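Local coordinates for protein protease Do-like 2, chloroplastic (Arabidopsis thaliana, PDB 4FLN) that cleaves the photodamaged D1 protein of photosystem II as a chloroplast serine protease of the S1C (Deg) family, built as a hexamer of chains containing PDZ domains, at residues B[411-417]-B[447-453]; B[440-444]-B[456-462]; B[148-154]-B[166-172]. The contacts are given in a common frame with arbitrary orientation. Residue numbers count along the deposited sequence, not the author numbering.

Contact 1: B[411-417]-B[447-453]; sequences FRGEQIV and IRNIHHL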
loop_
_atom_site.group_PDB
_atom_site.type_symbol
_atom_site.label_atom_id
_atom_site.label_comp_id
_atom_site.label_asym_id
_atom_site.label_seq_id
_atom_site.Cartn_x
_atom_site.Cartn_y
_atom_site.Cartn_z
ATOM N N PHE B 411 14.726 -15.889 39.797
ATOM C CA PHE B 411 14.555 -15.480 41.190
ATOM C C PHE B 411 13.836 -14.138 41.230
ATOM O O PHE B 411 13.749 -13.451 40.210
ATOM C CB PHE B 411 15.905 -15.382 41.891
ATOM C CG PHE B 411 16.897 -14.522 41.165
ATOM C CD1 PHE B 411 16.887 -13.146 41.323
ATOM C CD2 PHE B 411 17.833 -15.085 40.316
ATOM C CE1 PHE B 411 17.795 -12.351 40.651
ATOM C CE2 PHE B 411 18.744 -14.291 39.644
ATOM C CZ PHE B 411 18.724 -12.924 39.815
ATOM N N ARG B 412 13.303 -13.766 42.388
ATOM C CA ARG B 412 12.592 -12.496 42.484
ATOM C C ARG B 412 13.598 -11.375 42.284
ATOM O O ARG B 412 14.738 -11.492 42.708
ATOM C CB ARG B 412 11.874 -12.364 43.826
ATOM N N GLY B 413 13.188 -10.309 41.606
ATOM C CA GLY B 413 14.060 -9.166 41.388
ATOM C C GLY B 413 14.992 -9.241 40.183
ATOM O O GLY B 413 15.714 -8.290 39.889
ATOM N N GLU B 414 14.983 -10.362 39.472
ATOM C CA GLU B 414 15.830 -10.501 38.295
ATOM C C GLU B 414 15.374 -9.574 37.169
ATOM O O GLU B 414 14.182 -9.334 36.983
ATOM C CB GLU B 414 15.869 -11.953 37.814
ATOM C CG GLU B 414 16.805 -12.193 36.641
ATOM C CD GLU B 414 16.656 -13.582 36.042
ATOM O OE1 GLU B 414 15.883 -14.384 36.601
ATOM O OE2 GLU B 414 17.303 -13.874 35.011
ATOM N N GLN B 415 16.341 -9.041 36.433
ATOM C CA GLN B 415 16.067 -8.247 35.249
ATOM C C GLN B 415 17.042 -8.652 34.177
ATOM O O GLN B 415 18.040 -9.311 34.444
ATOM C CB GLN B 415 16.260 -6.757 35.516
ATOM C CG GLN B 415 15.246 -6.124 36.430
ATOM C CD GLN B 415 15.545 -4.662 36.683
ATOM O OE1 GLN B 415 16.699 -4.247 36.664
ATOM N NE2 GLN B 415 14.504 -3.870 36.918
ATOM N N ILE B 416 16.728 -8.258 32.954
ATOM C CA ILE B 416 17.670 -8.295 31.862
ATOM C C ILE B 416 18.118 -6.851 31.743
ATOM O O ILE B 416 17.300 -5.949 31.533
ATOM C CB ILE B 416 17.002 -8.749 30.542
ATOM C CG1 ILE B 416 16.416 -10.150 30.685
ATOM C CG2 ILE B 416 17.994 -8.737 29.403
ATOM C CD1 ILE B 416 15.621 -10.591 29.483
ATOM N N VAL B 417 19.410 -6.622 31.929
ATOM C CA VAL B 417 19.942 -5.285 31.800
ATOM C C VAL B 417 20.512 -5.142 30.403
ATOM O O VAL B 417 21.289 -5.986 29.946
ATOM C CB VAL B 417 21.044 -5.012 32.822
ATOM C CG1 VAL B 417 21.483 -3.550 32.735
ATOM C CG2 VAL B 417 20.558 -5.354 34.214
ATOM N N ILE B 447 25.392 -10.226 36.622
ATOM C CA ILE B 447 24.529 -9.112 36.988
ATOM C C ILE B 447 23.092 -9.574 37.240
ATOM O O ILE B 447 22.447 -10.140 36.357
ATOM C CB ILE B 447 24.581 -8.018 35.902
ATOM C CG1 ILE B 447 25.981 -7.399 35.864
ATOM C CG2 ILE B 447 23.521 -6.955 36.148
ATOM C CD1 ILE B 447 26.331 -6.706 34.569
ATOM N N ARG B 448 22.606 -9.346 38.460
ATOM C CA ARG B 448 21.274 -9.796 38.863
ATOM C C ARG B 448 20.169 -8.860 38.373
ATOM O O ARG B 448 19.124 -9.298 37.887
ATOM C CB ARG B 448 21.202 -9.951 40.384
ATOM C CG ARG B 448 22.321 -10.791 40.980
ATOM C CD ARG B 448 22.136 -11.018 42.476
ATOM N NE ARG B 448 21.674 -12.379 42.748
ATOM C CZ ARG B 448 20.482 -12.684 43.252
ATOM N NH1 ARG B 448 19.626 -11.719 43.564
ATOM N NH2 ARG B 448 20.152 -13.956 43.453
ATOM N N ASN B 449 20.415 -7.565 38.507
ATOM C CA ASN B 449 19.500 -6.541 38.032
ATOM C C ASN B 449 20.275 -5.240 37.942
ATOM O O ASN B 449 21.481 -5.229 38.157
ATOM C CB ASN B 449 18.322 -6.397 38.979
ATOM C CG ASN B 449 18.757 -6.318 40.426
ATOM O OD1 ASN B 449 19.370 -5.339 40.843
ATOM N ND2 ASN B 449 18.444 -7.353 41.200
ATOM N N ILE B 450 19.607 -4.138 37.636
ATOM C CA ILE B 450 20.346 -2.908 37.383
ATOM C C ILE B 450 20.775 -2.172 38.657
ATOM O O ILE B 450 21.708 -1.376 38.632
ATOM C CB ILE B 450 19.579 -1.967 36.457
ATOM C CG1 ILE B 450 20.512 -0.861 35.955
ATOM C CG2 ILE B 450 18.365 -1.404 37.173
ATOM C CD1 ILE B 450 19.865 0.079 34.975
ATOM N N HIS B 451 20.096 -2.446 39.765
ATOM C CA HIS B 451 20.465 -1.874 41.054
ATOM C C HIS B 451 21.769 -2.533 41.488
ATOM O O HIS B 451 22.680 -1.884 42.006
ATOM C CB HIS B 451 19.361 -2.158 42.073
ATOM C CG HIS B 451 19.305 -1.184 43.209
ATOM N ND1 HIS B 451 20.251 -1.148 44.210
ATOM C CD2 HIS B 451 18.396 -0.229 43.519
ATOM C CE1 HIS B 451 19.937 -0.203 45.077
ATOM N NE2 HIS B 451 18.817 0.372 44.680
ATOM N N HIS B 452 21.843 -3.840 41.263
ATOM C CA HIS B 452 23.051 -4.614 41.496
ATOM C C HIS B 452 24.202 -4.033 40.672
ATOM O O HIS B 452 25.249 -3.657 41.217
ATOM C CB HIS B 452 22.807 -6.068 41.097
ATOM C CG HIS B 452 23.942 -6.984 41.418
ATOM N ND1 HIS B 452 24.160 -8.163 40.737
ATOM C CD2 HIS B 452 24.923 -6.899 42.346
ATOM C CE1 HIS B 452 25.224 -8.767 41.234
ATOM N NE2 HIS B 452 25.708 -8.018 42.209
ATOM N N LEU B 453 24.011 -3.951 39.358
ATOM C CA LEU B 453 25.044 -3.376 38.509
ATOM C C LEU B 453 25.489 -2.034 39.064
ATOM O O LEU B 453 26.681 -1.742 39.119
ATOM C CB LEU B 453 24.555 -3.200 37.077
ATOM C CG LEU B 453 25.590 -2.547 36.166
ATOM C CD1 LEU B 453 26.814 -3.449 36.033
ATOM C CD2 LEU B 453 24.994 -2.215 34.799
#
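A helix start inside a PDZ domain shows how the backbone N-H groups of a first turn, which lack partners within the helix, are met both by the N-cap and by the facing loop. The loop 411-417, opening with a type II turn from Phe411 to Glu414, runs along the N-terminal end of helix 450-459. Ile447, which leads in from the sheet, places its CG2 3.9 Å from CG2 of Val417. Arg448 then serves the loop twice. Its carbonyl O accepts from Gln415 N at 3.2 Å and also lies 3.5 Å from Glu414 CA, while its guanidinium lies flat on the Phe411 ring, planes 19° apart. With CZ 4.0 Å from the ring centroid and nearly above it, this is both a stack and a cation-pi contact. Asn449 is the N-cap: its OD1 accepts from His452 N at 2.9 Å and more weakly from His451 N, and its ND2 reaches back in a weak bond to Gly413 O. The loop supplies a further acceptor to the helix start, for Ile450 N donates to OE1 of Gln415. Farther on, Ile450 and Leu453 meet Val417, whose side chain points toward the helix; Phe380 of strand 378-382 also packs on Val417 and Leu453, so the loop end, sheet and helix share one apolar patch. At its far end CD2 of Leu453 stands 4.3 Å from CG1 of Val417.

Contact 2: B[440-444]-B[456-462]; sequences LKFNG and LIDMCKD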
loop_
_atom_site.group_PDB
_atom_site.type_symbol
_atom_site.label_atom_id
_atom_site.label_comp_id
_atom_site.label_asym_id
_atom_site.label_seq_id
_atom_site.Cartn_x
_atom_site.Cartn_y
_atom_site.Cartn_z
ATOM N N LEU B 440 25.882 -9.275 30.821
ATOM C CA LEU B 440 25.880 -10.464 31.666
ATOM C C LEU B 440 26.748 -10.281 32.903
ATOM O O LEU B 440 26.270 -10.372 34.024
ATOM C CB LEU B 440 26.333 -11.683 30.867
ATOM C CG LEU B 440 25.470 -11.891 29.621
ATOM C CD1 LEU B 440 25.913 -13.115 28.843
ATOM C CD2 LEU B 440 23.986 -11.981 29.999
ATOM N N LYS B 441 28.034 -10.049 32.694
ATOM C CA LYS B 441 28.953 -9.883 33.806
ATOM C C LYS B 441 29.556 -8.489 33.865
ATOM O O LYS B 441 29.663 -7.787 32.857
ATOM C CB LYS B 441 30.072 -10.928 33.743
ATOM C CG LYS B 441 29.565 -12.344 33.559
ATOM C CD LYS B 441 30.649 -13.378 33.801
ATOM C CE LYS B 441 30.190 -14.749 33.319
ATOM N NZ LYS B 441 30.933 -15.870 33.962
ATOM N N PHE B 442 29.928 -8.100 35.076
ATOM C CA PHE B 442 30.746 -6.924 35.312
ATOM C C PHE B 442 31.927 -7.352 36.168
ATOM O O PHE B 442 31.747 -7.875 37.273
ATOM C CB PHE B 442 29.951 -5.832 36.025
ATOM C CG PHE B 442 30.804 -4.713 36.546
ATOM C CD1 PHE B 442 31.015 -3.573 35.788
ATOM C CD2 PHE B 442 31.406 -4.804 37.793
ATOM C CE1 PHE B 442 31.804 -2.543 36.266
ATOM C CE2 PHE B 442 32.199 -3.774 38.276
ATOM C CZ PHE B 442 32.396 -2.643 37.514
ATOM N N ASN B 443 33.132 -7.142 35.648
ATOM C CA ASN B 443 34.352 -7.536 36.345
ATOM C C ASN B 443 34.264 -8.957 36.901
ATOM O O ASN B 443 34.693 -9.228 38.023
ATOM C CB ASN B 443 34.698 -6.529 37.443
ATOM C CG ASN B 443 35.144 -5.190 36.881
ATOM O OD1 ASN B 443 35.038 -4.940 35.676
ATOM N ND2 ASN B 443 35.649 -4.322 37.749
ATOM N N GLY B 444 33.691 -9.854 36.102
ATOM C CA GLY B 444 33.597 -11.259 36.451
ATOM C C GLY B 444 32.286 -11.651 37.110
ATOM O O GLY B 444 31.942 -12.832 37.164
ATOM N N LEU B 456 27.675 -2.334 41.978
ATOM C CA LEU B 456 28.990 -2.848 41.635
ATOM C C LEU B 456 29.870 -1.745 41.066
ATOM O O LEU B 456 31.062 -1.686 41.352
ATOM C CB LEU B 456 28.875 -4.036 40.677
ATOM C CG LEU B 456 28.265 -5.286 41.325
ATOM C CD1 LEU B 456 28.110 -6.429 40.339
ATOM C CD2 LEU B 456 29.116 -5.719 42.495
ATOM N N ILE B 457 29.281 -0.859 40.273
ATOM C CA ILE B 457 30.020 0.279 39.746
ATOM C C ILE B 457 30.564 1.120 40.890
ATOM O O ILE B 457 31.741 1.483 40.897
ATOM C CB ILE B 457 29.143 1.179 38.863
ATOM C CG1 ILE B 457 29.100 0.653 37.432
ATOM C CG2 ILE B 457 29.692 2.591 38.844
ATOM C CD1 ILE B 457 28.654 -0.767 37.315
ATOM N N ASP B 458 29.704 1.423 41.858
ATOM C CA ASP B 458 30.086 2.281 42.978
ATOM C C ASP B 458 31.123 1.640 43.912
ATOM O O ASP B 458 31.961 2.330 44.487
ATOM C CB ASP B 458 28.852 2.716 43.773
ATOM C CG ASP B 458 27.836 3.464 42.923
ATOM O OD1 ASP B 458 28.193 3.919 41.813
ATOM O OD2 ASP B 458 26.678 3.602 43.372
ATOM N N MET B 459 31.067 0.323 44.060
ATOM C CA MET B 459 32.041 -0.380 44.883
ATOM C C MET B 459 33.340 -0.650 44.136
ATOM O O MET B 459 34.292 -1.155 44.720
ATOM C CB MET B 459 31.465 -1.700 45.392
ATOM C CG MET B 459 30.337 -1.527 46.377
ATOM S SD MET B 459 30.876 -0.583 47.817
ATOM C CE MET B 459 29.305 -0.213 48.601
ATOM N N CYS B 460 33.389 -0.325 42.847
ATOM C CA CYS B 460 34.550 -0.697 42.043
ATOM C C CYS B 460 35.722 0.253 42.251
ATOM O O CYS B 460 35.631 1.449 41.972
ATOM C CB CYS B 460 34.189 -0.752 40.553
ATOM S SG CYS B 460 35.529 -1.361 39.475
ATOM N N LYS B 461 36.811 -0.292 42.778
ATOM C CA LYS B 461 38.068 0.436 42.880
ATOM C C LYS B 461 39.075 0.021 41.803
ATOM O O LYS B 461 40.200 0.524 41.778
ATOM C CB LYS B 461 38.660 0.307 44.292
ATOM C CG LYS B 461 37.646 -0.164 45.342
ATOM C CD LYS B 461 38.011 0.239 46.768
ATOM C CE LYS B 461 37.777 1.725 46.991
ATOM N NZ LYS B 461 36.477 2.165 46.404
ATOM N N ASP B 462 38.673 -0.898 40.922
ATOM C CA ASP B 462 39.627 -1.566 40.029
ATOM C C ASP B 462 40.125 -0.715 38.886
ATOM O O ASP B 462 39.604 0.363 38.616
ATOM C CB ASP B 462 39.005 -2.817 39.424
ATOM C CG ASP B 462 39.053 -3.993 40.357
ATOM O OD1 ASP B 462 40.064 -4.110 41.090
ATOM O OD2 ASP B 462 38.081 -4.790 40.353
#
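Packing between a strand end and a helix can rest on one aromatic ring, with no hydrogen bond passing between the two segments. Strand 437-442 approaches its end through a classic beta bulge, in which Leu440 and Lys441 both face Glu468 of the neighbouring strand. Phe442 follows, its CA-to-CB bond pointing toward the helix, and its ring takes several partners. CD1 of Ile457 sits over one face as a CH-pi contact, 4.2 Å from the Phe442 ring centroid; CB of Leu456 lies 3.9 Å from Phe442 CD2; and Cys460 SG comes to the ring edge, 3.9 Å from Phe442 CZ, in a sulfur-aromatic contact. Phe467 of strand 464-469 meets the same ring edge-to-face. Asn443 leaves the strand with positive phi and directs ND2 to within 3.4 Å of Cys460 SG, a van der Waals approach, while its OD1 accepts a hydrogen bond from Val466 N. Asn443 is thus tied to the sheet while its ND2 lies beside Cys460, whose SG in turn accepts a weak bond from Asp462 N. A helix packed on an antiparallel sheet through apolar side chains is a feature of the PDZ fold, and here Phe442 and Asn443 make that contact with 456-462.

Contact 3: B[148-154]-B[166-172]; sequences LQDSVTV and VTKGVVS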
loop_
_atom_site.group_PDB
_atom_site.type_symbol
_atom_site.label_atom_id
_atom_site.label_comp_id
_atom_site.label_asym_id
_atom_site.label_seq_id
_atom_site.Cartn_x
_atom_site.Cartn_y
_atom_site.Cartn_z
ATOM N N LEU B 148 -25.852 -15.666 28.984
ATOM C CA LEU B 148 -25.830 -15.425 27.552
ATOM C C LEU B 148 -27.204 -15.005 27.053
ATOM O O LEU B 148 -28.218 -15.616 27.391
ATOM C CB LEU B 148 -25.382 -16.676 26.802
ATOM C CG LEU B 148 -23.927 -17.119 26.960
ATOM C CD1 LEU B 148 -23.645 -18.288 26.031
ATOM C CD2 LEU B 148 -22.955 -15.969 26.687
ATOM N N GLN B 149 -27.214 -13.950 26.244
ATOM C CA GLN B 149 -28.428 -13.406 25.637
ATOM C C GLN B 149 -29.138 -12.397 26.521
ATOM O O GLN B 149 -30.083 -11.751 26.096
ATOM C CB GLN B 149 -29.379 -14.521 25.215
ATOM C CG GLN B 149 -30.532 -14.038 24.363
ATOM C CD GLN B 149 -31.156 -15.151 23.558
ATOM O OE1 GLN B 149 -30.804 -16.322 23.720
ATOM N NE2 GLN B 149 -32.080 -14.795 22.678
ATOM N N ASP B 150 -28.677 -12.247 27.755
ATOM C CA ASP B 150 -29.176 -11.175 28.606
ATOM C C ASP B 150 -28.973 -9.828 27.908
ATOM O O ASP B 150 -27.929 -9.566 27.301
ATOM C CB ASP B 150 -28.464 -11.184 29.959
ATOM C CG ASP B 150 -29.129 -12.106 30.970
ATOM O OD1 ASP B 150 -29.814 -13.065 30.553
ATOM O OD2 ASP B 150 -28.971 -11.863 32.188
ATOM N N SER B 151 -29.983 -8.979 27.977
ATOM C CA SER B 151 -29.893 -7.660 27.381
ATOM C C SER B 151 -28.858 -6.830 28.135
ATOM O O SER B 151 -28.813 -6.866 29.363
ATOM C CB SER B 151 -31.261 -6.981 27.438
ATOM O OG SER B 151 -31.224 -5.724 26.796
ATOM N N VAL B 152 -28.020 -6.095 27.406
ATOM C CA VAL B 152 -27.065 -5.183 28.035
ATOM C C VAL B 152 -27.098 -3.805 27.376
ATOM O O VAL B 152 -27.302 -3.692 26.169
ATOM C CB VAL B 152 -25.618 -5.710 27.953
ATOM C CG1 VAL B 152 -24.711 -4.911 28.889
ATOM C CG2 VAL B 152 -25.567 -7.155 28.317
ATOM N N THR B 153 -26.913 -2.755 28.165
ATOM C CA THR B 153 -26.647 -1.445 27.586
ATOM C C THR B 153 -25.387 -0.873 28.215
ATOM O O THR B 153 -25.172 -0.985 29.427
ATOM C CB THR B 153 -27.818 -0.429 27.733
ATOM O OG1 THR B 153 -27.883 0.046 29.079
ATOM C CG2 THR B 153 -29.141 -1.052 27.360
ATOM N N VAL B 154 -24.554 -0.275 27.369
ATOM C CA VAL B 154 -23.328 0.377 27.788
ATOM C C VAL B 154 -23.555 1.880 27.724
ATOM O O VAL B 154 -24.066 2.386 26.728
ATOM C CB VAL B 154 -22.184 -0.024 26.846
ATOM C CG1 VAL B 154 -21.017 0.958 26.920
ATOM C CG2 VAL B 154 -21.743 -1.443 27.136
ATOM N N VAL B 166 -25.394 5.743 24.352
ATOM C CA VAL B 166 -25.909 4.461 24.832
ATOM C C VAL B 166 -25.890 3.416 23.716
ATOM O O VAL B 166 -26.219 3.718 22.571
ATOM C CB VAL B 166 -27.372 4.596 25.317
ATOM C CG1 VAL B 166 -27.916 3.258 25.772
ATOM C CG2 VAL B 166 -27.468 5.600 26.439
ATOM N N THR B 167 -25.504 2.187 24.038
ATOM C CA THR B 167 -25.656 1.099 23.079
ATOM C C THR B 167 -26.241 -0.129 23.756
ATOM O O THR B 167 -25.936 -0.425 24.906
ATOM C CB THR B 167 -24.343 0.747 22.296
ATOM O OG1 THR B 167 -23.275 0.467 23.206
ATOM C CG2 THR B 167 -23.925 1.892 21.388
ATOM N N LYS B 168 -27.100 -0.825 23.027
ATOM C CA LYS B 168 -27.816 -1.983 23.549
ATOM C C LYS B 168 -27.523 -3.188 22.654
ATOM O O LYS B 168 -27.306 -3.043 21.453
ATOM C CB LYS B 168 -29.319 -1.688 23.622
ATOM C CG LYS B 168 -30.169 -2.823 24.133
ATOM C CD LYS B 168 -31.607 -2.377 24.380
ATOM C CE LYS B 168 -32.581 -3.551 24.269
ATOM N NZ LYS B 168 -33.518 -3.661 25.433
ATOM N N GLY B 169 -27.507 -4.369 23.258
ATOM C CA GLY B 169 -27.121 -5.604 22.598
ATOM C C GLY B 169 -27.414 -6.728 23.565
ATOM O O GLY B 169 -28.205 -6.546 24.491
ATOM N N VAL B 170 -26.811 -7.893 23.362
ATOM C CA VAL B 170 -26.917 -8.931 24.384
ATOM C C VAL B 170 -25.541 -9.349 24.899
ATOM O O VAL B 170 -24.510 -8.980 24.332
ATOM C CB VAL B 170 -27.658 -10.182 23.847
ATOM C CG1 VAL B 170 -29.041 -9.809 23.411
ATOM C CG2 VAL B 170 -26.883 -10.822 22.683
ATOM N N VAL B 171 -25.522 -10.176 25.934
ATOM C CA VAL B 171 -24.261 -10.748 26.334
ATOM C C VAL B 171 -24.085 -11.843 25.321
ATOM O O VAL B 171 -24.881 -12.767 25.286
ATOM C CB VAL B 171 -24.351 -11.391 27.725
ATOM C CG1 VAL B 171 -23.193 -12.346 27.932
ATOM C CG2 VAL B 171 -24.380 -10.323 28.815
ATOM N N SER B 172 -23.072 -11.722 24.474
ATOM C CA SER B 172 -22.805 -12.746 23.471
ATOM C C SER B 172 -21.953 -13.890 23.992
ATOM O O SER B 172 -22.177 -15.046 23.634
ATOM C CB SER B 172 -22.212 -12.155 22.180
ATOM O OG SER B 172 -21.332 -11.083 22.440
#
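Six backbone hydrogen bonds join these segments, four within the paired strands and two at the loop before them. In the strands, Val152 and Gly169 exchange two, Val152 N to Gly169 O and Gly169 N to Val152 O, both 3.0 Å; Val154 and Thr167 form the next hydrogen-bonded pair, with Val154 N to Thr167 O at 2.8 Å and Thr167 N to Val154 O at 3.1 Å. Towards Leu148 the pattern shifts: Val171 donates from N to Asp150 O but receives at O from Gln149 N, each 2.8 Å, so two successive residues serve one partner. Between the bonded pairs, close CA-H...O contacts fill in, the shortest being Thr153 CA to Thr167 O at 3.0 Å. A weak bond from Lys168 NZ to Ser151 OG, 3.4 Å, adds a side-chain link.

Packing follows the two faces. Val152, Val154 and Thr167 share one; Thr153 and Lys168 share the other, with Thr153 CG2 3.8 Å from Lys168 CB. Val171 adds apolar contacts, its CG2 3.4 Å from Val152 CG2 and its CG1 3.8 Å from Leu148 CD2. The Thr153 and Lys168 face meets a second subunit, where Gln149 of that subunit packs on Thr153.

This is an antiparallel beta hairpin of the second barrel in the trypsin-like fold. The side chain of Val154 lies about 7 Å from that of Ser200, the probable charge-relay serine. Strand 185-191 lies beside 165-178, and strand 203-205 bonds to 151-156 through Phe205 and Thr153, closing the barrel.

How the contacts relate
Read from the N terminus, contact 3 comes first and closes the short loop of a hairpin in the second barrel of the protease domain, complete long before the others begin. Contact 1 opens at 411-417, and before its partner at 447-453 arrives, contact 2 has opened at 440-444; it closes at 456-462, so the two cross. Both use helix 450-459, contact 1 at its start and contact 2 farther along, and together they fasten that helix to a loop and a strand of one PDZ domain. They touch directly: Ile447 N and Leu440 O, 2.7 Å apart, form a probable hydrogen bond. Contact 3 lies on the opposite side of the chain's centre, its centre about 47 Å from that of contact 1.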